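Local coordinates for protein uncharacterized ACR, COG1565 superfamily (Burkholderia thailandensis, PDB 4F3N) that is uncharacterized but belongs to the methyltransferase superfamily, binds S-adenosyl-L-homocysteine and may act as a protein-arginine symmetric methyltransferase, at residues R80-E83 with R84-A88. Residues are numbered along the deposited sequence; the frame is centred on the assembly and turned at random.
Sequences RYME and RVLYA
Arg-80, Tyr-81, Met-82 and Glu-83 meet Arg-84, Val-85, Leu-86 and Tyr-87 one turn further on in a local i to i+4 contact within helix 78-87, covering all but its first two residues; this short helix lies against helix 52-71. Four successive backbone hydrogen bonds hold the turns together, from Arg-84 N to Arg-80 O at 3.0 Å through to the more bent one from Tyr-87 N to Glu-83 O, where the N-H...O angle falls to 138°. On the inner side, Val-85 CG1 sits over one face of the Tyr-81 ring, 3.9 Å from its centroid and shifted toward the hydroxyl end, a CH-pi contact. The ring reaches this methyl because CG of Tyr-81 is anti to N (chi1 176°); Phe-245 and Phe-329 pack edge-to-face with it, and its OH hydrogen-bonds to Pro-328 O. Along another side, Met-82 runs out extended, and both its CG and CE touch Leu-86 CD1, CG at 3.7 Å. The partly exposed side is polar. Arg-80, bent about its CB-CG bond (chi2 59°), lies alongside Arg-84, whose CD rests over one face of the Arg-80 guanidinium, 3.8 Å from CZ. The like-charged ends lie close, Arg-80 NH2 4.4 Å from Arg-84 NE. Arg-80 NE makes a salt bridge with Glu-68 and its NH1 a long one with Glu-83 OE1, 3.6 Å. Arg-84, bent at chi2 and chi3, turns along the helix so that Ala-88 CB lies over the centre of one guanidinium face. A water accepts from Arg-84 NH2 at 2.8 Å and donates weakly to Glu-83 OE2. Ala-88 leaves helical geometry, yet its N still hydrogen-bonds to Arg-84 O. The whole is typical of an amphipathic alpha-helix, its apolar side buried and its charged side carrying salt bridges.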
loop_
_atom_site.group_PDB
_atom_site.type_symbol
_atom_site.label_atom_id
_atom_site.label_comp_id
_atom_site.label_asym_id
_atom_site.label_seq_id
_atom_site.Cartn_x
_atom_site.Cartn_y
_atom_site.Cartn_z
ATOM N N ARG A 80 -3.698 -3.146 -16.723
ATOM C CA ARG A 80 -2.536 -3.476 -17.562
ATOM C C ARG A 80 -1.709 -2.190 -17.804
ATOM O O ARG A 80 -0.483 -2.193 -17.742
ATOM C CB ARG A 80 -2.997 -4.082 -18.865
ATOM C CG ARG A 80 -1.851 -4.370 -19.828
ATOM C CD ARG A 80 -0.811 -5.329 -19.280
ATOM N NE ARG A 80 0.171 -5.558 -20.332
ATOM C CZ ARG A 80 1.308 -6.209 -20.161
ATOM N NH1 ARG A 80 1.633 -6.737 -18.972
ATOM N NH2 ARG A 80 2.137 -6.305 -21.185
ATOM N N TYR A 81 -2.416 -1.109 -18.128
ATOM C CA TYR A 81 -1.801 0.195 -18.257
ATOM C C TYR A 81 -1.027 0.554 -16.995
ATOM O O TYR A 81 0.164 0.919 -17.041
ATOM C CB TYR A 81 -2.862 1.271 -18.598
ATOM C CG TYR A 81 -2.274 2.646 -18.644
ATOM C CD1 TYR A 81 -1.693 3.128 -19.802
ATOM C CD2 TYR A 81 -2.266 3.461 -17.512
ATOM C CE1 TYR A 81 -1.118 4.411 -19.844
ATOM C CE2 TYR A 81 -1.674 4.695 -17.531
ATOM C CZ TYR A 81 -1.072 5.160 -18.675
ATOM O OH TYR A 81 -0.481 6.418 -18.681
ATOM N N MET A 82 -1.705 0.449 -15.858
ATOM C CA MET A 82 -1.111 0.835 -14.600
ATOM C C MET A 82 0.074 -0.078 -14.279
ATOM O O MET A 82 1.116 0.371 -13.821
ATOM C CB MET A 82 -2.155 0.734 -13.487
ATOM C CG MET A 82 -1.711 1.340 -12.186
ATOM S SD MET A 82 -3.107 1.341 -11.064
ATOM C CE MET A 82 -2.249 1.355 -9.498
ATOM N N GLU A 83 -0.081 -1.365 -14.557
ATOM C CA GLU A 83 1.042 -2.303 -14.293
ATOM C C GLU A 83 2.284 -1.871 -15.053
ATOM O O GLU A 83 3.415 -1.844 -14.505
ATOM C CB GLU A 83 0.677 -3.724 -14.660
ATOM C CG GLU A 83 1.851 -4.725 -14.566
ATOM C CD GLU A 83 1.495 -6.077 -15.151
ATOM O OE1 GLU A 83 0.343 -6.265 -15.616
ATOM O OE2 GLU A 83 2.392 -6.952 -15.214
ATOM N N ARG A 84 2.109 -1.532 -16.326
ATOM C CA ARG A 84 3.253 -1.210 -17.140
ATOM C C ARG A 84 3.903 0.151 -16.797
ATOM O O ARG A 84 5.141 0.248 -16.713
ATOM C CB ARG A 84 2.878 -1.320 -18.638
ATOM C CG ARG A 84 2.639 -2.744 -19.108
ATOM C CD ARG A 84 3.831 -3.653 -18.847
ATOM N NE ARG A 84 4.977 -3.325 -19.694
ATOM C CZ ARG A 84 6.156 -3.960 -19.640
ATOM N NH1 ARG A 84 7.147 -3.610 -20.453
ATOM N NH2 ARG A 84 6.354 -4.933 -18.762
ATOM N N VAL A 85 3.102 1.188 -16.566
ATOM C CA VAL A 85 3.685 2.510 -16.314
ATOM C C VAL A 85 4.355 2.560 -14.946
ATOM O O VAL A 85 5.333 3.311 -14.740
ATOM C CB VAL A 85 2.702 3.684 -16.497
ATOM C CG1 VAL A 85 2.087 3.667 -17.900
ATOM C CG2 VAL A 85 1.642 3.679 -15.411
ATOM N N LEU A 86 3.901 1.718 -14.011
ATOM C CA LEU A 86 4.489 1.696 -12.691
ATOM C C LEU A 86 5.657 0.700 -12.596
ATOM O O LEU A 86 6.639 0.990 -11.938
ATOM C CB LEU A 86 3.424 1.389 -11.627
ATOM C CG LEU A 86 2.279 2.406 -11.414
ATOM C CD1 LEU A 86 1.380 1.953 -10.255
ATOM C CD2 LEU A 86 2.879 3.772 -11.115
ATOM N N TYR A 87 5.535 -0.441 -13.256
ATOM C CA TYR A 87 6.422 -1.589 -12.988
ATOM C C TYR A 87 7.188 -2.107 -14.210
ATOM O O TYR A 87 7.898 -3.105 -14.087
ATOM C CB TYR A 87 5.657 -2.719 -12.312
ATOM C CG TYR A 87 4.975 -2.279 -11.046
ATOM C CD1 TYR A 87 5.733 -1.936 -9.933
ATOM C CD2 TYR A 87 3.598 -2.144 -10.967
ATOM C CE1 TYR A 87 5.148 -1.474 -8.778
ATOM C CE2 TYR A 87 2.985 -1.686 -9.792
ATOM C CZ TYR A 87 3.763 -1.365 -8.704
ATOM O OH TYR A 87 3.262 -0.889 -7.490
ATOM N N ALA A 88 7.100 -1.448 -15.374
ATOM C CA ALA A 88 7.892 -1.926 -16.540
ATOM C C ALA A 88 9.389 -1.904 -16.198
ATOM O O ALA A 88 9.875 -0.904 -15.725
ATOM C CB ALA A 88 7.638 -1.060 -17.772
HETATM O O HOH W 1 5.287 -5.341 -16.223
#